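Local coordinates for putative large adhesion protein (Lap) involved in biofilm formation (Marinobacter hydrocarbonoclasticus ATCC 49840, PDB 6M8M) that binds glucose through a calcium-dependent PA14 domain of an RTX adhesin, and probably anchors the bacterium to sugars during biofilm formation, at residues I78-L87 and Y179-I190; K117-Q125 and F202-G210. One frame throughout, in Å; residues are numbered along the deposited sequence. Where two conformers were deposited one is given.

Interaction 1: residues I78-L87 and Y179-I190. With CA (calcium ion), chain E; CA (calcium ion), chain D; BGC (beta-D-glucopyranose), chain B.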
loop_
_atom_site.group_PDB
_atom_site.type_symbol
_atom_site.label_atom_id
_atom_site.label_comp_id
_atom_site.label_asym_id
_atom_site.label_seq_id
_atom_site.Cartn_x
_atom_site.Cartn_y
_atom_site.Cartn_z
ATOM N N ILE A 78 1.926 2.087 8.430
ATOM C CA ILE A 78 1.204 1.237 7.462
ATOM C C ILE A 78 0.791 -0.033 8.195
ATOM O O ILE A 78 1.389 -1.110 8.072
ATOM C CB ILE A 78 2.006 0.957 6.194
ATOM C CG1 ILE A 78 2.596 2.236 5.602
ATOM C CG2 ILE A 78 1.098 0.283 5.176
ATOM C CD1 ILE A 78 1.607 3.360 5.399
ATOM N N ASP A 79 -0.264 0.098 8.981
ATOM C CA ASP A 79 -0.858 -0.989 9.754
ATOM C C ASP A 79 -2.354 -0.701 9.727
ATOM O O ASP A 79 -2.872 0.038 10.575
ATOM C CB ASP A 79 -0.289 -1.016 11.167
ATOM C CG ASP A 79 -0.681 -2.247 11.938
ATOM O OD1 ASP A 79 -1.430 -3.099 11.436
ATOM O OD2 ASP A 79 -0.211 -2.369 13.094
ATOM N N TYR A 80 -3.029 -1.260 8.731
ATOM C CA TYR A 80 -4.378 -0.873 8.374
ATOM C C TYR A 80 -5.294 -2.087 8.390
ATOM O O TYR A 80 -4.896 -3.198 8.007
ATOM C CB TYR A 80 -4.381 -0.246 6.981
ATOM C CG TYR A 80 -3.567 1.026 6.833
ATOM C CD1 TYR A 80 -3.502 1.975 7.843
ATOM C CD2 TYR A 80 -2.900 1.294 5.654
ATOM C CE1 TYR A 80 -2.788 3.145 7.670
ATOM C CE2 TYR A 80 -2.183 2.454 5.471
ATOM C CZ TYR A 80 -2.137 3.382 6.489
ATOM O OH TYR A 80 -1.428 4.551 6.285
ATOM N N GLY A 81 -6.524 -1.883 8.813
ATOM C CA GLY A 81 -7.437 -3.005 8.926
ATOM C C GLY A 81 -7.071 -3.888 10.107
ATOM O O GLY A 81 -6.238 -3.530 10.933
ATOM N N SER A 82 -7.704 -5.054 10.196
ATOM C CA SER A 82 -8.659 -5.563 9.230
ATOM C C SER A 82 -10.016 -4.913 9.372
ATOM O O SER A 82 -10.453 -4.600 10.484
ATOM C CB SER A 82 -8.840 -7.071 9.464
ATOM O OG SER A 82 -9.640 -7.660 8.456
ATOM N N VAL A 83 -10.681 -4.674 8.247
ATOM C CA VAL A 83 -12.089 -4.300 8.227
ATOM C C VAL A 83 -12.832 -5.360 7.431
ATOM O O VAL A 83 -12.235 -6.072 6.622
ATOM C CB VAL A 83 -12.343 -2.901 7.630
ATOM C CG1 VAL A 83 -11.650 -1.833 8.479
ATOM C CG2 VAL A 83 -11.905 -2.831 6.163
ATOM N N SER A 84 -14.128 -5.462 7.670
ATOM C CA SER A 84 -14.995 -6.371 6.926
ATOM C C SER A 84 -16.063 -5.559 6.216
ATOM O O SER A 84 -16.261 -4.384 6.487
ATOM C CB SER A 84 -15.648 -7.399 7.856
ATOM O OG SER A 84 -14.682 -8.275 8.406
ATOM N N GLY A 85 -16.749 -6.195 5.272
ATOM C CA GLY A 85 -17.782 -5.508 4.532
ATOM C C GLY A 85 -17.282 -4.638 3.407
ATOM O O GLY A 85 -17.972 -3.676 3.032
ATOM N N ASP A 86 -16.091 -4.945 2.875
ATOM C CA ASP A 86 -15.449 -4.279 1.754
ATOM C C ASP A 86 -14.699 -3.022 2.177
ATOM O O ASP A 86 -15.271 -2.131 2.821
ATOM C CB ASP A 86 -16.421 -3.856 0.643
ATOM C CG ASP A 86 -17.317 -4.973 0.142
ATOM O OD1 ASP A 86 -16.964 -6.170 0.237
ATOM O OD2 ASP A 86 -18.396 -4.641 -0.393
ATOM N N LEU A 87 -13.436 -2.901 1.766
ATOM C CA LEU A 87 -12.721 -1.650 1.976
ATOM C C LEU A 87 -13.462 -0.481 1.347
ATOM O O LEU A 87 -13.419 0.636 1.872
ATOM C CB LEU A 87 -11.310 -1.759 1.410
ATOM C CG LEU A 87 -10.453 -0.508 1.519
ATOM C CD1 LEU A 87 -10.404 0.014 2.950
ATOM C CD2 LEU A 87 -9.041 -0.805 1.035
ATOM N N TYR A 179 -1.766 -1.832 -3.588
ATOM C CA TYR A 179 -2.500 -2.770 -2.745
ATOM C C TYR A 179 -3.950 -2.718 -3.199
ATOM O O TYR A 179 -4.430 -1.655 -3.618
ATOM C CB TYR A 179 -2.375 -2.387 -1.233
ATOM C CG TYR A 179 -3.522 -2.910 -0.420
ATOM C CD1 TYR A 179 -3.535 -4.208 0.061
ATOM C CD2 TYR A 179 -4.644 -2.128 -0.213
ATOM C CE1 TYR A 179 -4.628 -4.708 0.750
ATOM C CE2 TYR A 179 -5.739 -2.612 0.459
ATOM C CZ TYR A 179 -5.736 -3.905 0.926
ATOM O OH TYR A 179 -6.860 -4.352 1.552
ATOM N N TRP A 180 -4.661 -3.842 -3.100
ATOM C CA TRP A 180 -6.090 -3.807 -3.383
ATOM C C TRP A 180 -6.884 -4.733 -2.487
ATOM O O TRP A 180 -6.371 -5.712 -1.926
ATOM C CB TRP A 180 -6.380 -4.140 -4.845
ATOM C CG TRP A 180 -6.186 -5.574 -5.234
ATOM C CD1 TRP A 180 -7.126 -6.546 -5.248
ATOM C CD2 TRP A 180 -4.978 -6.180 -5.701
ATOM N NE1 TRP A 180 -6.587 -7.725 -5.687
ATOM C CE2 TRP A 180 -5.268 -7.528 -5.975
ATOM C CE3 TRP A 180 -3.673 -5.712 -5.910
ATOM C CZ2 TRP A 180 -4.311 -8.417 -6.471
ATOM C CZ3 TRP A 180 -2.723 -6.593 -6.403
ATOM C CH2 TRP A 180 -3.049 -7.931 -6.676
ATOM N N ASP A 181 -8.167 -4.389 -2.393
ATOM C CA ASP A 181 -9.200 -5.252 -1.851
ATOM C C ASP A 181 -10.187 -5.576 -2.965
ATOM O O ASP A 181 -10.784 -4.666 -3.556
ATOM C CB ASP A 181 -9.944 -4.581 -0.692
ATOM C CG ASP A 181 -11.093 -5.431 -0.206
ATOM O OD1 ASP A 181 -10.903 -6.658 -0.157
ATOM O OD2 ASP A 181 -12.179 -4.883 0.091
ATOM N N GLN A 182 -10.357 -6.867 -3.256
ATOM C CA GLN A 182 -11.377 -7.323 -4.195
ATOM C C GLN A 182 -12.762 -7.351 -3.572
ATOM O O GLN A 182 -13.757 -7.488 -4.301
ATOM C CB GLN A 182 -11.039 -8.730 -4.712
ATOM C CG GLN A 182 -11.091 -9.849 -3.684
ATOM C CD GLN A 182 -12.296 -10.770 -3.784
ATOM O OE1 GLN A 182 -12.948 -10.918 -4.830
ATOM N NE2 GLN A 182 -12.586 -11.426 -2.681
ATOM N N GLY A 183 -12.852 -7.229 -2.257
ATOM C CA GLY A 183 -14.098 -7.319 -1.524
ATOM C C GLY A 183 -13.901 -8.156 -0.278
ATOM O O GLY A 183 -12.925 -8.888 -0.130
ATOM N N GLY A 184 -14.851 -8.057 0.623
ATOM C CA GLY A 184 -14.847 -8.868 1.842
ATOM C C GLY A 184 -14.064 -8.188 2.957
ATOM O O GLY A 184 -14.360 -7.051 3.325
ATOM N N ALA A 185 -13.077 -8.880 3.491
ATOM C CA ALA A 185 -12.182 -8.297 4.484
ATOM C C ALA A 185 -11.035 -7.585 3.775
ATOM O O ALA A 185 -10.728 -7.862 2.614
ATOM C CB ALA A 185 -11.653 -9.369 5.431
ATOM N N ALA A 186 -10.385 -6.673 4.491
ATOM C CA ALA A 186 -9.283 -5.915 3.914
ATOM C C ALA A 186 -8.297 -5.584 5.021
ATOM O O ALA A 186 -8.691 -5.066 6.077
ATOM C CB ALA A 186 -9.788 -4.621 3.272
ATOM N N GLN A 187 -7.017 -5.840 4.760
ATOM C CA GLN A 187 -5.961 -5.572 5.725
ATOM C C GLN A 187 -4.675 -5.292 4.976
ATOM O O GLN A 187 -4.418 -5.922 3.945
ATOM C CB GLN A 187 -5.761 -6.770 6.663
ATOM C CG GLN A 187 -4.686 -6.531 7.717
ATOM C CD GLN A 187 -4.626 -7.620 8.760
ATOM O OE1 GLN A 187 -5.195 -8.700 8.580
ATOM N NE2 GLN A 187 -3.931 -7.352 9.857
ATOM N N LEU A 188 -3.864 -4.378 5.500
ATOM C CA LEU A 188 -2.529 -4.137 4.960
ATOM C C LEU A 188 -1.615 -3.735 6.110
ATOM O O LEU A 188 -1.769 -2.649 6.677
ATOM C CB LEU A 188 -2.525 -3.058 3.888
ATOM C CG LEU A 188 -1.152 -2.708 3.312
ATOM C CD1 LEU A 188 -0.531 -3.892 2.587
ATOM C CD2 LEU A 188 -1.267 -1.509 2.384
ATOM N N ARG A 189 -0.631 -4.573 6.422
ATOM C CA ARG A 189 0.377 -4.262 7.428
ATOM C C ARG A 189 1.742 -4.519 6.812
ATOM O O ARG A 189 2.046 -5.651 6.417
ATOM C CB ARG A 189 0.192 -5.127 8.675
ATOM C CG ARG A 189 1.193 -4.803 9.771
ATOM C CD ARG A 189 1.101 -5.776 10.929
ATOM N NE ARG A 189 -0.210 -5.731 11.564
ATOM C CZ ARG A 189 -0.859 -6.791 12.033
ATOM N NH1 ARG A 189 -0.340 -8.011 11.920
ATOM N NH2 ARG A 189 -2.050 -6.640 12.590
ATOM N N ILE A 190 2.563 -3.481 6.722
ATOM C CA ILE A 190 3.889 -3.572 6.136
ATOM C C ILE A 190 4.921 -3.345 7.230
ATOM O O ILE A 190 4.852 -2.349 7.964
ATOM C CB ILE A 190 4.070 -2.560 4.991
ATOM C CG1 ILE A 190 3.001 -2.792 3.929
ATOM C CG2 ILE A 190 5.467 -2.657 4.405
ATOM C CD1 ILE A 190 3.058 -1.861 2.747
HETATM CA CA CA E . -10.614 -8.846 0.522
HETATM CA CA CA D . -14.628 -7.418 -6.472
HETATM C C2 BGC B . -11.619 -11.972 1.386
HETATM C C3 BGC B . -11.587 -13.127 2.332
HETATM C C4 BGC B . -11.707 -14.435 1.591
HETATM C C5 BGC B . -10.631 -14.531 0.519
HETATM C C6 BGC B . -10.697 -15.780 -0.302
HETATM C C1 BGC B . -10.537 -12.132 0.332
HETATM O O1 BGC B . -10.602 -11.113 -0.566
HETATM O O2 BGC B . -11.390 -10.706 2.022
HETATM O O3 BGC B . -12.650 -13.003 3.303
HETATM O O4 BGC B . -11.500 -15.522 2.491
HETATM O O5 BGC B . -10.743 -13.394 -0.397
HETATM O O6 BGC B . -11.941 -15.918 -0.938
HETATM O O HOH W 1 -3.129 -4.552 9.858
HETATM O O HOH W 2 -4.204 -4.438 12.703
HETATM O O HOH W 3 -8.344 -9.884 7.837
HETATM O O HOH W 4 -15.165 -9.721 -5.784
#

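Interaction 2: residues K117-Q125 and F202-G210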
loop_
_atom_site.group_PDB
_atom_site.type_symbol
_atom_site.label_atom_id
_atom_site.label_comp_id
_atom_site.label_asym_id
_atom_site.label_seq_id
_atom_site.Cartn_x
_atom_site.Cartn_y
_atom_site.Cartn_z
ATOM N N LYS A 117 -2.459 3.235 -3.210
ATOM C CA LYS A 117 -1.083 3.410 -3.643
ATOM C C LYS A 117 -0.365 4.286 -2.639
ATOM O O LYS A 117 -0.914 5.290 -2.179
ATOM C CB LYS A 117 -1.053 4.037 -5.020
ATOM C CG LYS A 117 0.330 4.321 -5.543
ATOM C CD LYS A 117 0.240 4.763 -6.994
ATOM C CE LYS A 117 1.564 5.240 -7.533
ATOM N NZ LYS A 117 1.395 5.650 -8.960
ATOM N N LEU A 118 0.842 3.894 -2.293
ATOM C CA LEU A 118 1.690 4.643 -1.377
ATOM C C LEU A 118 3.027 4.875 -2.044
ATOM O O LEU A 118 3.627 3.935 -2.564
ATOM C CB LEU A 118 1.889 3.853 -0.077
ATOM C CG LEU A 118 0.634 3.716 0.790
ATOM C CD1 LEU A 118 0.711 2.490 1.677
ATOM C CD2 LEU A 118 0.451 4.959 1.648
ATOM N N THR A 119 3.512 6.110 -2.008
ATOM C CA THR A 119 4.782 6.438 -2.636
ATOM C C THR A 119 5.612 7.351 -1.741
ATOM O O THR A 119 5.092 8.132 -0.944
ATOM C CB THR A 119 4.623 7.103 -4.004
ATOM O OG1 THR A 119 3.767 8.234 -3.875
ATOM C CG2 THR A 119 4.042 6.151 -5.015
ATOM N N GLY A 120 6.920 7.241 -1.901
ATOM C CA GLY A 120 7.823 8.113 -1.193
ATOM C C GLY A 120 9.245 7.717 -1.491
ATOM O O GLY A 120 9.517 6.973 -2.431
ATOM N N ASN A 121 10.145 8.234 -0.677
ATOM C CA ASN A 121 11.564 7.919 -0.739
ATOM C C ASN A 121 11.989 7.337 0.592
ATOM O O ASN A 121 11.564 7.801 1.648
ATOM C CB ASN A 121 12.354 9.168 -1.066
ATOM C CG ASN A 121 12.066 9.668 -2.463
ATOM O OD1 ASN A 121 12.094 8.906 -3.423
ATOM N ND2 ASN A 121 11.761 10.951 -2.579
ATOM N N LEU A 122 12.822 6.305 0.533
ATOM C CA LEU A 122 13.292 5.638 1.737
ATOM C C LEU A 122 14.374 6.477 2.402
ATOM O O LEU A 122 15.399 6.796 1.788
ATOM C CB LEU A 122 13.881 4.273 1.400
ATOM C CG LEU A 122 12.880 3.244 0.865
ATOM C CD1 LEU A 122 13.576 1.983 0.391
ATOM C CD2 LEU A 122 11.845 2.907 1.925
ATOM N N GLU A 123 14.175 6.785 3.672
ATOM C CA GLU A 123 15.125 7.582 4.446
ATOM C C GLU A 123 16.042 6.617 5.191
ATOM O O GLU A 123 15.998 6.470 6.412
ATOM C CB GLU A 123 14.369 8.514 5.376
ATOM C CG GLU A 123 13.547 9.571 4.646
ATOM C CD GLU A 123 14.408 10.648 4.006
ATOM O OE1 GLU A 123 13.876 11.426 3.189
ATOM O OE2 GLU A 123 15.622 10.735 4.314
ATOM N N LEU A 124 16.883 5.939 4.413
ATOM C CA LEU A 124 17.736 4.875 4.906
ATOM C C LEU A 124 19.147 5.100 4.408
ATOM O O LEU A 124 19.342 5.501 3.261
ATOM C CB LEU A 124 17.265 3.529 4.379
ATOM C CG LEU A 124 15.856 3.101 4.784
ATOM C CD1 LEU A 124 15.448 1.830 4.060
ATOM C CD2 LEU A 124 15.769 2.906 6.273
ATOM N N GLN A 125 20.111 4.799 5.263
ATOM C CA GLN A 125 21.503 4.752 4.860
ATOM C C GLN A 125 21.751 3.517 3.989
ATOM O O GLN A 125 20.947 2.571 3.938
ATOM C CB GLN A 125 22.383 4.685 6.105
ATOM C CG GLN A 125 22.311 5.906 6.998
ATOM C CD GLN A 125 22.835 7.128 6.308
ATOM O OE1 GLN A 125 22.106 7.801 5.589
ATOM N NE2 GLN A 125 24.118 7.418 6.508
ATOM N N PHE A 202 6.363 -0.225 9.021
ATOM C CA PHE A 202 6.845 0.728 8.035
ATOM C C PHE A 202 6.020 2.000 8.062
ATOM O O PHE A 202 4.802 1.980 8.215
ATOM C CB PHE A 202 6.741 0.064 6.663
ATOM C CG PHE A 202 7.261 0.864 5.514
ATOM C CD1 PHE A 202 8.578 1.258 5.460
ATOM C CD2 PHE A 202 6.442 1.150 4.432
ATOM C CE1 PHE A 202 9.060 1.960 4.376
ATOM C CE2 PHE A 202 6.913 1.843 3.357
ATOM C CZ PHE A 202 8.214 2.239 3.314
ATOM N N GLY A 203 6.696 3.126 7.925
ATOM C CA GLY A 203 6.009 4.398 7.953
ATOM C C GLY A 203 6.945 5.573 8.023
ATOM O O GLY A 203 8.021 5.564 7.422
ATOM N N SER A 204 6.526 6.591 8.781
ATOM C CA SER A 204 7.266 7.846 8.858
ATOM C C SER A 204 8.705 7.655 9.314
ATOM O O SER A 204 9.576 8.454 8.952
ATOM C CB SER A 204 6.558 8.799 9.818
ATOM O OG SER A 204 5.343 9.247 9.262
ATOM N N GLN A 205 8.973 6.640 10.134
ATOM C CA GLN A 205 10.339 6.373 10.576
ATOM C C GLN A 205 11.273 6.051 9.418
ATOM O O GLN A 205 12.497 6.201 9.564
ATOM C CB GLN A 205 10.302 5.204 11.571
ATOM N N HIS A 206 10.730 5.629 8.273
ATOM C CA HIS A 206 11.520 5.054 7.204
ATOM C C HIS A 206 11.399 5.759 5.871
ATOM O O HIS A 206 12.142 5.416 4.949
ATOM C CB HIS A 206 11.097 3.599 6.957
ATOM C CG HIS A 206 11.019 2.782 8.200
ATOM N ND1 HIS A 206 9.823 2.429 8.783
ATOM C CD2 HIS A 206 11.995 2.268 8.987
ATOM C CE1 HIS A 206 10.063 1.706 9.864
ATOM N NE2 HIS A 206 11.372 1.603 10.016
ATOM N N ALA A 207 10.470 6.695 5.721
ATOM C CA ALA A 207 10.182 7.230 4.406
ATOM C C ALA A 207 9.641 8.641 4.522
ATOM O O ALA A 207 9.082 9.029 5.551
ATOM C CB ALA A 207 9.149 6.356 3.685
ATOM N N SER A 208 9.784 9.379 3.437
ATOM C CA SER A 208 9.287 10.737 3.320
ATOM C C SER A 208 8.738 10.910 1.914
ATOM O O SER A 208 8.901 10.051 1.044
ATOM C CB SER A 208 10.407 11.757 3.535
ATOM O OG SER A 208 11.359 11.657 2.491
ATOM N N HIS A 209 8.074 12.036 1.685
ATOM C CA HIS A 209 7.657 12.395 0.339
ATOM C C HIS A 209 7.649 13.912 0.224
ATOM O O HIS A 209 7.699 14.629 1.225
ATOM C CB HIS A 209 6.286 11.816 -0.018
ATOM C CG HIS A 209 5.170 12.370 0.799
ATOM N ND1 HIS A 209 4.928 11.972 2.092
ATOM C CD2 HIS A 209 4.232 13.302 0.510
ATOM C CE1 HIS A 209 3.884 12.629 2.563
ATOM N NE2 HIS A 209 3.443 13.442 1.621
ATOM N N GLY A 210 7.602 14.395 -1.013
ATOM C CA GLY A 210 7.589 15.823 -1.270
ATOM C C GLY A 210 6.308 16.270 -1.944
ATOM O O GLY A 210 5.210 15.969 -1.469
HETATM O O HOH W 5 14.926 7.449 8.620
#

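Interaction 1: residues I78-L87 and Y179-I190
Asp-79 OD1 accepts a hydrogen bond from Arg-189 NE in a salt bridge of 2.9 Å, lying in the guanidinium plane while NE meets the oxygen from above the carboxylate; the two planes stand 88° apart. A water lies within hydrogen-bonding distance of Asp-79 OD1, Tyr-80 O and Gln-187 NE2. At the calcium end Asp-181 divides its carboxylate: OD1 binds the ion at 2.3 Å and OD2 receives Leu-87 N at 2.9 Å. Gly-183 O, Ala-185 O, Asp-136, Asp-137 and glucose O1 and O2 complete the sphere; Gln-182 NE2 donates to glucose O1 and Ala-185 N to O2. Asp-86 holds this loop at Gly-184 through two bonds: OD1 accepts Gly-184 N at 2.9 Å on its anti lone pair, and Asp-86 N donates to Gly-184 O. Between these ends run antiparallel backbone pairs, Tyr-80 with Leu-188 and Val-83 with Ala-186. On their apolar face Ala-186 CB meets Leu-87 CB at 3.7 Å, and Leu-87 CD2 reaches the edge of the Tyr-179 ring. Strand 79-83 borders strand 186-194, which also pairs with strands 128-136 and 200-201; helix 92-96 packs on Val-83, Leu-87 and Leu-188, and strand 113-122 meets Ile-78 and Leu-87.

Interaction 2: residues K117-Q125 and F202-G210
A short antiparallel bridge pins the C-terminal strand 207-209 to the end of strand 113-122, where Asn-121 and Ser-208 form the hydrogen-bonded pair and Leu-122 and Ala-207 the non-hydrogen-bonded one. Asn-121 N gives to Ser-208 O at 2.8 Å, and Ser-208 N returns a bond of 3.0 Å to Asn-121 O. Past the bridge, Glu-123 is the centre of an inverse gamma turn, and its N still donates to His-206 O at 2.8 Å. Its side chain bends at chi2 (-72°), which folds the carboxylate back beside Ser-208. There Ser-208 OG donates to the anti lone pair of Glu-123 OE1 over 2.6 Å. A water links Glu-123 O with Gln-205 O. On the buried side Leu-122 CD2 touches the edge of the Phe-202 ring at CE1, 3.8 Å away, the two side chains crossing at about a right angle; that ring also meets Phe-131 edge-to-face. His-206 is tied through NE2 to Glu-200. The backbone thus fixes the register, while the buried Ser-208 hydroxyl is bonded to the carboxylate of the exposed Glu-123. The short OG to OE1 distance is consistent with a strong, charge-assisted bond to an ionised Glu-123.

Interactions 1 and 2 lie on opposite sides of the chain's centre, about 21 Å between their centres, yet they meet where Ile-78 and Ile-190 reach Phe-202: Ile-78 N to Phe-202 O and Phe-202 N to Ile-190 O are probable hydrogen bonds, and Ile-78 packs on Leu-118. Interaction 1 pairs strands of the five-stranded sheet and reaches the eight-stranded one through residues 179-181; interaction 2 pairs strands within the latter. Both are partly buried. Interaction 1 leads to calcium and glucose and buries polar groups such as Asp-181, bonded to the metal and to backbone. Interaction 2 holds the C-terminal end without metal, with the exposed Glu-123 at its edge.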